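Local structure of DspB (Aggregatibacter actinomycetemcomitans, 1YHT) at residues T19-D24 against L327-E332; S37-I42 against K107-I112. The protein probably hydrolyses terminal N-acetylglucosamine residues from biofilm polysaccharide as a family 20 beta-N-acetylhexosaminidase, releasing cells from the biofilm. All coordinates share one frame; numbering follows the deposited sequence.

Contact 1 (T19-D24 against L327-E332); sequences TGLMLD and LSIWGE
Met-22 lays its terminal methyl on the indole of Trp-330: CE stands 3.5 Å from the centroid of the six-membered ring, only 7° off the ring normal. SD follows over the same ring, 4.3 Å from the centroid, giving a Met-aromatic contact beside the CH-pi one. The thioether reaches the ring because its chain bends at both chi2 (-89°) and chi3, and the bend also brings CE against CB of Ser-328, whose OG lies beside Met-22 CB. Asp-24 approaches the same indole at its edge, with OD2 near CE3 and the carboxylate turned 65° from the ring plane. That oxygen accepts the N-H of Gly-331 at 3.0 Å, from above the carboxylate plane, and also forms a salt bridge with Arg-27; OD1 is held by the backbone N of Ala-26. Two anionic partners near Arg-27, Asp-24 and more weakly Glu-332, probably share its charge. On the other face of the sheet Leu-21 CD1 meets Ile-329 CD1 at 3.6 Å, and Leu-23 CD1 rests more loosely on Ile-329 CB. Between these two layers of side chains the backbones pair in parallel, from Leu-327 N to Gly-20 O through to Asp-24 N on Ile-329 O; the bond from Ile-329 N to Met-22 O is 3.0 Å long and nearly straight. Where the pairing ends, one water donates to both Asp-24 O and Ile-329 O. Strand 18-24 thus joins the final barrel strand, 324-329, the first-to-last pairing that closes a TIM barrel.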
loop_
_atom_site.group_PDB
_atom_site.type_symbol
_atom_site.label_atom_id
_atom_site.label_comp_id
_atom_site.label_asym_id
_atom_site.label_seq_id
_atom_site.Cartn_x
_atom_site.Cartn_y
_atom_site.Cartn_z
ATOM N N THR A 19 -9.455 6.617 -8.224
ATOM C CA THR A 19 -8.722 5.637 -8.997
ATOM C C THR A 19 -7.290 6.080 -9.214
ATOM O O THR A 19 -6.998 7.292 -9.300
ATOM C CB THR A 19 -9.428 5.375 -10.357
ATOM O OG1 THR A 19 -8.950 4.143 -10.915
ATOM C CG2 THR A 19 -9.159 6.508 -11.315
ATOM N N GLY A 20 -6.405 5.102 -9.272
ATOM C CA GLY A 20 -4.979 5.372 -9.435
ATOM C C GLY A 20 -4.093 4.173 -9.371
ATOM O O GLY A 20 -4.481 3.066 -9.770
ATOM N N LEU A 21 -2.897 4.414 -8.847
ATOM C CA LEU A 21 -1.812 3.466 -8.822
ATOM C C LEU A 21 -1.360 3.275 -7.393
ATOM O O LEU A 21 -1.191 4.245 -6.632
ATOM C CB LEU A 21 -0.627 3.999 -9.616
ATOM C CG LEU A 21 0.677 3.244 -9.605
ATOM C CD1 LEU A 21 0.525 1.912 -10.226
ATOM C CD2 LEU A 21 1.702 4.066 -10.319
ATOM N N MET A 22 -1.135 2.020 -7.040
ATOM C CA MET A 22 -0.330 1.731 -5.864
ATOM C C MET A 22 1.048 1.324 -6.345
ATOM O O MET A 22 1.223 0.330 -7.100
ATOM C CB MET A 22 -0.972 0.602 -5.070
ATOM C CG MET A 22 -0.425 0.425 -3.726
ATOM S SD MET A 22 0.979 -0.628 -3.404
ATOM C CE MET A 22 1.387 -1.743 -4.729
ATOM N N LEU A 23 2.048 2.050 -5.889
ATOM C CA LEU A 23 3.397 1.806 -6.366
ATOM C C LEU A 23 4.211 1.366 -5.176
ATOM O O LEU A 23 4.318 2.106 -4.168
ATOM C CB LEU A 23 4.020 3.080 -6.981
ATOM C CG LEU A 23 5.385 2.830 -7.671
ATOM C CD1 LEU A 23 5.328 1.932 -8.900
ATOM C CD2 LEU A 23 6.027 4.117 -8.029
ATOM N N ASP A 24 4.777 0.165 -5.292
ATOM C CA ASP A 24 5.623 -0.406 -4.246
ATOM C C ASP A 24 7.052 0.019 -4.539
ATOM O O ASP A 24 7.725 -0.537 -5.394
ATOM C CB ASP A 24 5.456 -1.919 -4.199
ATOM C CG ASP A 24 6.536 -2.634 -3.406
ATOM O OD1 ASP A 24 7.281 -2.024 -2.592
ATOM O OD2 ASP A 24 6.623 -3.875 -3.588
ATOM N N LEU A 327 -4.580 -0.091 -9.838
ATOM C CA LEU A 327 -3.527 -1.019 -10.229
ATOM C C LEU A 327 -2.444 -0.992 -9.167
ATOM O O LEU A 327 -1.977 0.089 -8.826
ATOM C CB LEU A 327 -2.859 -0.596 -11.526
ATOM C CG LEU A 327 -1.744 -1.492 -12.099
ATOM C CD1 LEU A 327 -2.250 -2.820 -12.584
ATOM C CD2 LEU A 327 -1.031 -0.796 -13.302
ATOM N N SER A 328 -1.984 -2.156 -8.750
ATOM C CA SER A 328 -0.847 -2.292 -7.854
ATOM C C SER A 328 0.353 -2.911 -8.587
ATOM O O SER A 328 0.242 -3.976 -9.175
ATOM C CB SER A 328 -1.255 -3.173 -6.654
ATOM O OG SER A 328 -2.243 -2.559 -5.810
ATOM N N ILE A 329 1.498 -2.227 -8.566
ATOM C CA ILE A 329 2.724 -2.723 -9.153
ATOM C C ILE A 329 3.664 -3.064 -8.026
ATOM O O ILE A 329 4.259 -2.179 -7.410
ATOM C CB ILE A 329 3.409 -1.659 -10.067
ATOM C CG1 ILE A 329 2.435 -1.130 -11.134
ATOM C CG2 ILE A 329 4.701 -2.270 -10.654
ATOM C CD1 ILE A 329 2.997 0.001 -12.069
ATOM N N TRP A 330 3.830 -4.353 -7.799
ATOM C CA TRP A 330 4.595 -4.886 -6.726
ATOM C C TRP A 330 5.983 -5.231 -7.210
ATOM O O TRP A 330 6.167 -5.680 -8.350
ATOM C CB TRP A 330 3.943 -6.111 -6.123
ATOM C CG TRP A 330 2.586 -5.860 -5.487
ATOM C CD1 TRP A 330 1.389 -6.131 -6.024
ATOM C CD2 TRP A 330 2.341 -5.318 -4.197
ATOM N NE1 TRP A 330 0.383 -5.785 -5.151
ATOM C CE2 TRP A 330 0.947 -5.275 -4.020
ATOM C CE3 TRP A 330 3.168 -4.852 -3.172
ATOM C CZ2 TRP A 330 0.359 -4.805 -2.860
ATOM C CZ3 TRP A 330 2.584 -4.364 -2.028
ATOM C CH2 TRP A 330 1.199 -4.339 -1.879
ATOM N N GLY A 331 6.943 -5.034 -6.301
ATOM C CA GLY A 331 8.375 -4.957 -6.623
ATOM C C GLY A 331 9.247 -6.169 -6.396
ATOM O O GLY A 331 10.417 -6.132 -6.779
ATOM N N GLU A 332 8.705 -7.211 -5.773
ATOM C CA GLU A 332 9.488 -8.395 -5.291
ATOM C C GLU A 332 10.417 -9.002 -6.309
ATOM O O GLU A 332 11.487 -9.518 -5.966
ATOM C CB GLU A 332 8.624 -9.650 -5.022
ATOM C CG GLU A 332 7.560 -9.631 -4.123
ATOM C CD GLU A 332 6.301 -9.200 -4.747
ATOM O OE1 GLU A 332 5.441 -10.053 -5.142
ATOM O OE2 GLU A 332 6.188 -7.982 -4.748
HETATM O O HOH W 1 6.986 -1.847 -7.667
#

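Contact 2 (S37-I42 against K107-I112); sequences SFIDTI and KGIELI
Ile-109, just before strand 110-117, packs against two isoleucines of helix 32-44, a contact between the strand wall and the surrounding helices of the TIM barrel. Its CG1 lies 3.9 Å from CG2 of Ile-39, the two side chains sliding past each other in opposite directions, while its CD1 goes on to CG2 of Ile-42 at 3.7 Å. With both chi1 and chi2 of Ile-109 near -52°, CG1 sits beside the backbone N and the chain folds back at CD1, so that one branch serves both helix residues. Ile-39 CG2 has a second neighbour in Lys-107 CB, at 4.0 Å, which continues the apolar surface toward the outside. At this partly exposed margin Lys-107 runs out toward Asp-40, its chain bent at chi2 and extended beyond, and its NZ forms a salt bridge to Asp-40 OD1 at 2.9 Å.

Around this first shell, Leu-50 of the neighbouring strand 49-53 touches Ile-39 and Ile-42 from the sheet. Tyr-103 and Ala-104 of helix 94-106 also touch Ile-39, which thus packs on both the next helix and the barrel wall. Helix 94-106 ends in a Schellman motif, with Gly-108, at phi 74°, the first residue to leave the helical conformation, and Ile-109 follows directly with its CB directed at helix 32-44. Lys-107 O also makes a weak hydrogen bond with Ser-43 OG, a further tie between this turn and helix 32-44.

The carboxylate oxygen that receives Lys-107 is shared, since Tyr-103 OH hydrogen-bonds to Asp-40 OD1 as well; the lysine NZ stands 48° out of the carboxylate plane.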
loop_
_atom_site.group_PDB
_atom_site.type_symbol
_atom_site.label_atom_id
_atom_site.label_comp_id
_atom_site.label_asym_id
_atom_site.label_seq_id
_atom_site.Cartn_x
_atom_site.Cartn_y
_atom_site.Cartn_z
ATOM N N SER A 37 6.468 10.374 -14.245
ATOM C CA SER A 37 5.838 9.745 -15.402
ATOM C C SER A 37 4.589 8.929 -15.043
ATOM O O SER A 37 3.600 8.967 -15.738
ATOM C CB SER A 37 6.866 8.895 -16.184
ATOM O OG SER A 37 7.851 9.714 -16.816
ATOM N N PHE A 38 4.642 8.178 -13.937
ATOM C CA PHE A 38 3.470 7.467 -13.433
ATOM C C PHE A 38 2.360 8.472 -13.128
ATOM O O PHE A 38 1.180 8.229 -13.457
ATOM C CB PHE A 38 3.799 6.698 -12.126
ATOM C CG PHE A 38 4.441 5.401 -12.317
ATOM C CD1 PHE A 38 3.814 4.400 -13.032
ATOM C CD2 PHE A 38 5.690 5.140 -11.766
ATOM C CE1 PHE A 38 4.401 3.153 -13.163
ATOM C CE2 PHE A 38 6.259 3.909 -11.879
ATOM C CZ PHE A 38 5.613 2.907 -12.614
ATOM N N ILE A 39 2.726 9.595 -12.490
ATOM C CA ILE A 39 1.761 10.660 -12.218
ATOM C C ILE A 39 1.104 11.201 -13.538
ATOM O O ILE A 39 -0.094 11.463 -13.592
ATOM C CB ILE A 39 2.383 11.787 -11.403
ATOM C CG1 ILE A 39 2.522 11.346 -9.938
ATOM C CG2 ILE A 39 1.501 13.070 -11.490
ATOM C CD1 ILE A 39 3.542 12.058 -9.200
ATOM N N ASP A 40 1.908 11.336 -14.588
ATOM C CA ASP A 40 1.395 11.801 -15.897
ATOM C C ASP A 40 0.353 10.839 -16.411
ATOM O O ASP A 40 -0.750 11.251 -16.789
ATOM C CB ASP A 40 2.521 11.918 -16.886
ATOM C CG ASP A 40 3.505 13.028 -16.528
ATOM O OD1 ASP A 40 3.132 14.041 -15.907
ATOM O OD2 ASP A 40 4.683 12.878 -16.892
ATOM N N THR A 41 0.648 9.557 -16.360
ATOM C CA THR A 41 -0.313 8.531 -16.802
ATOM C C THR A 41 -1.610 8.583 -15.987
ATOM O O THR A 41 -2.699 8.570 -16.562
ATOM C CB THR A 41 0.298 7.127 -16.735
ATOM O OG1 THR A 41 1.449 7.114 -17.533
ATOM C CG2 THR A 41 -0.641 6.046 -17.249
ATOM N N ILE A 42 -1.486 8.681 -14.654
ATOM C CA ILE A 42 -2.650 8.708 -13.791
ATOM C C ILE A 42 -3.523 9.914 -14.209
ATOM O O ILE A 42 -4.750 9.796 -14.397
ATOM C CB ILE A 42 -2.265 8.770 -12.273
ATOM C CG1 ILE A 42 -1.511 7.494 -11.845
ATOM C CG2 ILE A 42 -3.523 8.891 -11.390
ATOM C CD1 ILE A 42 -0.707 7.651 -10.587
ATOM N N LYS A 107 -0.897 18.314 -10.844
ATOM C CA LYS A 107 -1.630 17.414 -11.744
ATOM C C LYS A 107 -2.918 16.892 -11.125
ATOM O O LYS A 107 -3.588 16.044 -11.714
ATOM C CB LYS A 107 -0.729 16.277 -12.198
ATOM C CG LYS A 107 0.348 16.760 -13.223
ATOM C CD LYS A 107 0.417 15.906 -14.505
ATOM C CE LYS A 107 1.087 16.666 -15.681
ATOM N NZ LYS A 107 1.134 15.842 -16.945
ATOM N N GLY A 108 -3.244 17.347 -9.917
ATOM C CA GLY A 108 -4.468 16.944 -9.269
ATOM C C GLY A 108 -4.411 15.513 -8.756
ATOM O O GLY A 108 -5.453 14.880 -8.600
ATOM N N ILE A 109 -3.204 15.000 -8.544
ATOM C CA ILE A 109 -3.002 13.642 -8.034
ATOM C C ILE A 109 -2.655 13.667 -6.543
ATOM O O ILE A 109 -1.605 14.174 -6.130
ATOM C CB ILE A 109 -1.912 12.859 -8.855
ATOM C CG1 ILE A 109 -2.235 12.921 -10.372
ATOM C CG2 ILE A 109 -1.808 11.427 -8.367
ATOM C CD1 ILE A 109 -3.623 12.501 -10.708
ATOM N N GLU A 110 -3.577 13.145 -5.763
ATOM C CA GLU A 110 -3.395 12.890 -4.351
ATOM C C GLU A 110 -2.316 11.836 -4.094
ATOM O O GLU A 110 -2.245 10.816 -4.775
ATOM C CB GLU A 110 -4.700 12.370 -3.739
ATOM C CG GLU A 110 -4.636 12.275 -2.219
ATOM C CD GLU A 110 -5.783 11.541 -1.574
ATOM O OE1 GLU A 110 -6.663 10.991 -2.252
ATOM O OE2 GLU A 110 -5.780 11.534 -0.340
ATOM N N LEU A 111 -1.458 12.108 -3.127
ATOM C CA LEU A 111 -0.442 11.145 -2.657
ATOM C C LEU A 111 -0.971 10.493 -1.384
ATOM O O LEU A 111 -1.319 11.183 -0.431
ATOM C CB LEU A 111 0.852 11.868 -2.381
ATOM C CG LEU A 111 1.459 12.612 -3.605
ATOM C CD1 LEU A 111 2.838 13.264 -3.287
ATOM C CD2 LEU A 111 1.626 11.652 -4.763
ATOM N N ILE A 112 -1.048 9.171 -1.372
ATOM C CA ILE A 112 -1.492 8.459 -0.208
ATOM C C ILE A 112 -0.293 7.658 0.318
ATOM O O ILE A 112 0.038 6.608 -0.221
ATOM C CB ILE A 112 -2.710 7.562 -0.486
ATOM C CG1 ILE A 112 -3.826 8.387 -1.140
ATOM C CG2 ILE A 112 -3.129 6.786 0.790
ATOM C CD1 ILE A 112 -5.067 7.606 -1.625
#

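How the contacts relate
The centres of contacts 1 and 2 lie 12 Å apart, one within the barrel wall and the other between that wall and the helices around it. Strand 18-24 and helix 32-44 are consecutive in the chain, and Phe-38 bridges the two sites: its ring packs on Leu-21, Leu-23 and Ile-329, with CD1 3.5 Å from Leu-21 CD2. Ile-42 adds a second link through Leu-21. Along the sequence both segments of contact 2 fall between those of contact 1, which pairs the first and last strands of the barrel. Helix 32-44 therefore backs the closing strands and also meets the entry to strand 110-117.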